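Local coordinates for ATP-dependent Clp protease adapter protein CLPS1, chloroplastic (Arabidopsis thaliana, PDB 7D34), which serves as a small chloroplast adapter that modulates the ClpC chaperone and probably helps select substrates for the plastid Clp protease, at residues Y5-H10 against V50-A55; V21-K26 against M64-N69. One frame throughout, in Å; residues are numbered along the deposited sequence.

Contact 1 of 2, residues Y5-H10 against V50-A55; sequences YRVILH and VVIVCA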
loop_
_atom_site.group_PDB
_atom_site.type_symbol
_atom_site.label_atom_id
_atom_site.label_comp_id
_atom_site.label_asym_id
_atom_site.label_seq_id
_atom_site.Cartn_x
_atom_site.Cartn_y
_atom_site.Cartn_z
ATOM N N TYR A 5 6.533 -12.194 -1.365
ATOM C CA TYR A 5 7.236 -10.985 -1.752
ATOM C C TYR A 5 6.204 -9.964 -2.200
ATOM O O TYR A 5 5.109 -10.316 -2.650
ATOM C CB TYR A 5 8.232 -11.233 -2.887
ATOM C CG TYR A 5 9.595 -11.718 -2.401
ATOM C CD1 TYR A 5 10.724 -10.908 -2.492
ATOM C CD2 TYR A 5 9.751 -12.985 -1.840
ATOM C CE1 TYR A 5 11.975 -11.355 -2.052
ATOM C CE2 TYR A 5 10.987 -13.426 -1.395
ATOM C CZ TYR A 5 12.091 -12.621 -1.500
ATOM O OH TYR A 5 13.298 -13.099 -1.037
ATOM N N ARG A 6 6.565 -8.692 -2.071
ATOM C CA ARG A 6 5.679 -7.587 -2.409
ATOM C C ARG A 6 6.076 -6.994 -3.755
ATOM O O ARG A 6 7.264 -6.762 -4.009
ATOM C CB ARG A 6 5.741 -6.516 -1.320
ATOM C CG ARG A 6 4.689 -6.601 -0.240
ATOM C CD ARG A 6 5.282 -6.539 1.166
ATOM N NE ARG A 6 5.618 -5.184 1.617
ATOM C CZ ARG A 6 5.858 -4.864 2.886
ATOM N NH1 ARG A 6 6.161 -3.629 3.221
ATOM N NH2 ARG A 6 5.750 -5.778 3.833
ATOM N N VAL A 7 5.087 -6.812 -4.634
ATOM C CA VAL A 7 5.230 -6.001 -5.840
ATOM C C VAL A 7 4.671 -4.619 -5.515
ATOM O O VAL A 7 3.488 -4.477 -5.172
ATOM C CB VAL A 7 4.516 -6.631 -7.049
ATOM C CG1 VAL A 7 4.790 -5.829 -8.326
ATOM C CG2 VAL A 7 4.945 -8.092 -7.263
ATOM N N ILE A 8 5.526 -3.614 -5.617
ATOM C CA ILE A 8 5.203 -2.240 -5.260
ATOM C C ILE A 8 5.037 -1.390 -6.510
ATOM O O ILE A 8 5.811 -1.491 -7.466
ATOM C CB ILE A 8 6.293 -1.651 -4.340
ATOM C CG1 ILE A 8 6.492 -2.514 -3.088
ATOM C CG2 ILE A 8 5.920 -0.245 -3.953
ATOM C CD1 ILE A 8 5.354 -2.499 -2.110
ATOM N N LEU A 9 4.016 -0.531 -6.479
ATOM C CA LEU A 9 3.754 0.484 -7.494
ATOM C C LEU A 9 4.074 1.837 -6.870
ATOM O O LEU A 9 3.537 2.181 -5.811
ATOM C CB LEU A 9 2.300 0.419 -7.973
ATOM C CG LEU A 9 1.909 1.570 -8.907
ATOM C CD1 LEU A 9 2.716 1.557 -10.207
ATOM C CD2 LEU A 9 0.423 1.578 -9.185
ATOM N N HIS A 10 4.990 2.574 -7.490
ATOM C CA HIS A 10 5.344 3.913 -7.048
ATOM C C HIS A 10 4.666 4.978 -7.907
ATOM O O HIS A 10 4.481 4.808 -9.116
ATOM C CB HIS A 10 6.860 4.094 -7.107
ATOM C CG HIS A 10 7.633 3.161 -6.224
ATOM N ND1 HIS A 10 8.118 3.540 -4.991
ATOM C CD2 HIS A 10 8.020 1.874 -6.402
ATOM C CE1 HIS A 10 8.772 2.529 -4.448
ATOM N NE2 HIS A 10 8.719 1.502 -5.279
ATOM N N VAL A 50 0.923 -1.379 -2.621
ATOM C CA VAL A 50 1.159 -2.805 -2.823
ATOM C C VAL A 50 0.232 -3.285 -3.930
ATOM O O VAL A 50 -0.995 -3.185 -3.823
ATOM C CB VAL A 50 0.937 -3.606 -1.530
ATOM C CG1 VAL A 50 0.978 -5.126 -1.820
ATOM C CG2 VAL A 50 1.961 -3.143 -0.483
ATOM N N VAL A 51 0.824 -3.836 -4.985
ATOM C CA VAL A 51 0.052 -4.324 -6.120
ATOM C C VAL A 51 -0.451 -5.743 -5.867
ATOM O O VAL A 51 -1.633 -6.056 -6.064
ATOM C CB VAL A 51 0.909 -4.275 -7.393
ATOM C CG1 VAL A 51 0.134 -4.907 -8.532
ATOM C CG2 VAL A 51 1.280 -2.868 -7.694
ATOM N N ILE A 52 0.449 -6.621 -5.431
ATOM C CA ILE A 52 0.152 -8.029 -5.198
ATOM C C ILE A 52 1.242 -8.609 -4.304
ATOM O O ILE A 52 2.382 -8.127 -4.298
ATOM C CB ILE A 52 0.050 -8.804 -6.528
ATOM C CG1 ILE A 52 -0.184 -10.298 -6.291
ATOM C CG2 ILE A 52 1.289 -8.553 -7.369
ATOM C CD1 ILE A 52 -0.907 -10.983 -7.454
ATOM N N VAL A 53 0.909 -9.659 -3.570
ATOM C CA VAL A 53 1.876 -10.419 -2.794
ATOM C C VAL A 53 1.935 -11.803 -3.427
ATOM O O VAL A 53 0.903 -12.465 -3.591
ATOM C CB VAL A 53 1.493 -10.485 -1.302
ATOM C CG1 VAL A 53 2.576 -11.251 -0.525
ATOM C CG2 VAL A 53 1.276 -9.076 -0.715
ATOM N N CYS A 54 3.138 -12.238 -3.783
ATOM C CA CYS A 54 3.330 -13.471 -4.530
ATOM C C CYS A 54 4.755 -13.946 -4.279
ATOM O O CYS A 54 5.558 -13.267 -3.629
ATOM C CB CYS A 54 3.080 -13.286 -6.036
ATOM S SG CYS A 54 3.792 -11.806 -6.750
ATOM N N ALA A 55 5.056 -15.125 -4.811
ATOM C CA ALA A 55 6.411 -15.648 -4.836
ATOM C C ALA A 55 7.395 -14.670 -5.460
ATOM O O ALA A 55 7.030 -13.822 -6.272
ATOM C CB ALA A 55 6.417 -16.961 -5.606
#

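Contact 2 of 2, residues V21-K26 against M64-N69; sequences VQVLMK and MQLRGN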
loop_
_atom_site.group_PDB
_atom_site.type_symbol
_atom_site.label_atom_id
_atom_site.label_comp_id
_atom_site.label_asym_id
_atom_site.label_seq_id
_atom_site.Cartn_x
_atom_site.Cartn_y
_atom_site.Cartn_z
ATOM N N VAL A 21 -4.307 2.328 -14.442
ATOM C CA VAL A 21 -5.304 1.285 -14.212
ATOM C C VAL A 21 -5.267 0.238 -15.313
ATOM O O VAL A 21 -5.365 -0.966 -15.041
ATOM C CB VAL A 21 -6.699 1.920 -14.102
ATOM C CG1 VAL A 21 -7.792 0.900 -13.932
ATOM C CG2 VAL A 21 -6.702 2.791 -12.882
ATOM N N GLN A 22 -5.173 0.671 -16.574
ATOM C CA GLN A 22 -5.160 -0.293 -17.676
ATOM C C GLN A 22 -3.953 -1.221 -17.607
ATOM O O GLN A 22 -4.071 -2.425 -17.862
ATOM C CB GLN A 22 -5.218 0.428 -19.020
ATOM C CG GLN A 22 -6.504 1.191 -19.220
ATOM C CD GLN A 22 -6.481 2.145 -20.400
ATOM O OE1 GLN A 22 -5.434 2.437 -20.962
ATOM N NE2 GLN A 22 -7.659 2.615 -20.795
ATOM N N VAL A 23 -2.775 -0.670 -17.311
ATOM C CA VAL A 23 -1.575 -1.501 -17.204
ATOM C C VAL A 23 -1.746 -2.539 -16.097
ATOM O O VAL A 23 -1.427 -3.725 -16.271
ATOM C CB VAL A 23 -0.339 -0.626 -16.948
ATOM C CG1 VAL A 23 0.885 -1.501 -16.699
ATOM C CG2 VAL A 23 -0.065 0.301 -18.113
ATOM N N LEU A 24 -2.222 -2.108 -14.926
ATOM C CA LEU A 24 -2.405 -3.068 -13.844
ATOM C C LEU A 24 -3.295 -4.214 -14.295
ATOM O O LEU A 24 -3.009 -5.386 -14.029
ATOM C CB LEU A 24 -3.009 -2.408 -12.613
ATOM C CG LEU A 24 -2.061 -1.459 -11.869
ATOM C CD1 LEU A 24 -2.771 -0.564 -10.857
ATOM C CD2 LEU A 24 -0.924 -2.274 -11.228
ATOM N N MET A 25 -4.400 -3.889 -14.965
ATOM C CA MET A 25 -5.295 -4.935 -15.433
ATOM C C MET A 25 -4.627 -5.838 -16.455
ATOM O O MET A 25 -4.871 -7.048 -16.477
ATOM C CB MET A 25 -6.541 -4.325 -16.075
ATOM C CG MET A 25 -7.340 -3.368 -15.252
ATOM S SD MET A 25 -8.612 -4.236 -14.385
ATOM C CE MET A 25 -9.665 -4.735 -15.711
ATOM N N LYS A 26 -3.766 -5.268 -17.290
ATOM C CA LYS A 26 -3.127 -6.047 -18.341
ATOM C C LYS A 26 -2.215 -7.123 -17.774
ATOM O O LYS A 26 -2.334 -8.301 -18.134
ATOM C CB LYS A 26 -2.331 -5.131 -19.273
ATOM C CG LYS A 26 -1.707 -5.910 -20.441
ATOM C CD LYS A 26 -1.308 -5.050 -21.656
ATOM C CE LYS A 26 -0.005 -4.302 -21.405
ATOM N NZ LYS A 26 0.185 -3.188 -22.402
ATOM N N MET A 64 8.736 -6.274 -13.669
ATOM C CA MET A 64 9.314 -6.013 -14.985
ATOM C C MET A 64 8.225 -5.677 -15.999
ATOM O O MET A 64 8.391 -4.775 -16.828
ATOM C CB MET A 64 10.172 -7.210 -15.399
ATOM C CG MET A 64 11.312 -7.452 -14.408
ATOM S SD MET A 64 12.751 -6.402 -14.650
ATOM C CE MET A 64 12.176 -4.900 -13.910
ATOM N N GLN A 65 7.105 -6.395 -15.948
ATOM C CA GLN A 65 5.997 -6.117 -16.849
ATOM C C GLN A 65 5.475 -4.706 -16.634
ATOM O O GLN A 65 5.253 -3.971 -17.600
ATOM C CB GLN A 65 4.903 -7.161 -16.625
ATOM C CG GLN A 65 5.208 -8.507 -17.290
ATOM C CD GLN A 65 4.396 -9.636 -16.677
ATOM O OE1 GLN A 65 3.750 -9.455 -15.633
ATOM N NE2 GLN A 65 4.410 -10.809 -17.328
ATOM N N LEU A 66 5.359 -4.283 -15.370
ATOM C CA LEU A 66 4.977 -2.907 -15.059
ATOM C C LEU A 66 5.975 -1.906 -15.643
ATOM O O LEU A 66 5.596 -0.963 -16.355
ATOM C CB LEU A 66 4.851 -2.727 -13.538
ATOM C CG LEU A 66 3.764 -3.551 -12.832
ATOM C CD1 LEU A 66 3.792 -3.265 -11.342
ATOM C CD2 LEU A 66 2.399 -3.291 -13.439
ATOM N N ARG A 67 7.259 -2.074 -15.304
ATOM C CA ARG A 67 8.298 -1.176 -15.790
ATOM C C ARG A 67 8.297 -1.086 -17.304
ATOM O O ARG A 67 8.469 0.004 -17.864
ATOM C CB ARG A 67 9.657 -1.661 -15.301
ATOM C CG ARG A 67 9.824 -1.714 -13.775
ATOM C CD ARG A 67 11.270 -1.923 -13.401
ATOM N NE ARG A 67 11.512 -1.761 -11.963
ATOM C CZ ARG A 67 12.471 -2.400 -11.295
ATOM N NH1 ARG A 67 12.640 -2.190 -9.999
ATOM N NH2 ARG A 67 13.259 -3.263 -11.928
ATOM N N GLY A 68 8.109 -2.220 -17.986
ATOM C CA GLY A 68 8.131 -2.199 -19.437
ATOM C C GLY A 68 6.944 -1.454 -20.014
ATOM O O GLY A 68 7.005 -0.937 -21.133
ATOM N N ASN A 69 5.856 -1.369 -19.261
ATOM C CA ASN A 69 4.699 -0.592 -19.674
ATOM C C ASN A 69 4.749 0.837 -19.153
ATOM O O ASN A 69 3.750 1.546 -19.250
ATOM C CB ASN A 69 3.416 -1.285 -19.207
ATOM C CG ASN A 69 3.009 -2.448 -20.102
ATOM O OD1 ASN A 69 2.392 -2.257 -21.141
ATOM N ND2 ASN A 69 3.435 -3.649 -19.736
#

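Contact 1 of 2, residues Y5-H10 against V50-A55
Two rings hang from strand 5-10, and neither stacks on the partner strand. The His10 imidazole has Ile8 CG2 over one face, 3.5 Å above its plane and offset toward the rim; its NE2 is hydrogen-bonded to Ser74. The Tyr5 ring leads off toward Gln56 and Ala59 of helix 56-68, so that its CB does the touching here, beside the carbonyl oxygen of Cys54. Between the strands, which run antiparallel at 164°, the backbone ladder is regular at one end and bulged at the other. Tyr5 and Cys54 form a hydrogen-bonded pair, Tyr5 N giving to Cys54 O at 2.7 Å and Cys54 N returning to Tyr5 O. Val7 N then meets Ile52 O almost straight, at 174°, but Val7 O accepts a hydrogen bond from Val51 N, at 2.7 Å, instead of from Ile52. Val51 and Ile52 together face Val7, a classic beta bulge, with Val51 turned to a near-helical psi of -49°. On the helix-covered face Val7 CG2 rests on Ile52 CG2 at 3.7 Å, the two side chains lying side by side, while Cys54 SG closes in on the same methyl. Further along, Val51 CG2, anti to its carbonyl carbon, presses on Leu9 CB at a tight 3.5 Å. The other face carries Arg6, Ile8, Val50 and Val53: the Ile8 and Val50 side chains cross obliquely, CD1 of Ile8 touching CG2 of Val50, and the Arg6 guanidinium reaches Glu76 of its own chain and Glu76 of the second subunit. With strand 72-77 on its far side, strand 5-10 is the central strand of the antiparallel sheet in the ClpS fold.

Contact 2 of 2, residues V21-K26 against M64-N69
Both segments are helical turns, 21-26 from the C-terminal part of helix 17-27 and 64-68 from the end of helix 56-68, and the backbones come nearest at Val23 and Asn69, 6.8 Å from CA to CA. Asn69 is the first residue to leave helical torsions. Its CB lies 3.6 Å from Val23 CG1, the side chains sliding past each other. The Asn69 amide is gripped at both ends. ND2 turns back to Gln65 O at 2.8 Å, an oxygen that also accepts from Asn69 N, while OD1 accepts a hydrogen bond from Lys26 NZ at 2.7 Å, the ammonium sitting above the carbonyl plane. Lys26 gets there with CG anti to N and a bend at chi3 (78°). An alanine at Asn69 would remove both hydrogen bonds of the side-chain amide and would probably leave the Lys26 ammonium without this partner and the helix end less firmly held. Deeper in, away from the lysine, Leu66 CD2 touches both Val23 CG1, at 4.0 Å, and Leu24 CD2, at 4.1 Å, the leucines crossing obliquely. Here two helices of the ClpS fold are joined by a buried aliphatic seam with a lysine-asparagine bond at its solvent side.

Contacts 1 and 2 interlock along the chain, since strand 5-10 leads into helix 17-27 and strand 48-54 into helix 56-68. Their centres are 13 Å apart, on opposite sides of the chain's centre, yet they share one hydrophobic core: Val51 CG1 meets Leu24 CD2 at 3.9 Å, Val7 CG1 meets Leu66 CD1 at 4.1 Å, and Leu9 CD2 lies 4.2 Å from Leu24 CD1. The core runs up to the pocket that holds the bound phenylalanine. His10, at the end of strand 5-10, is part of that pocket, and the Leu9 side chain comes within about 4 Å of the ligand, against about 7 Å for that of Leu24.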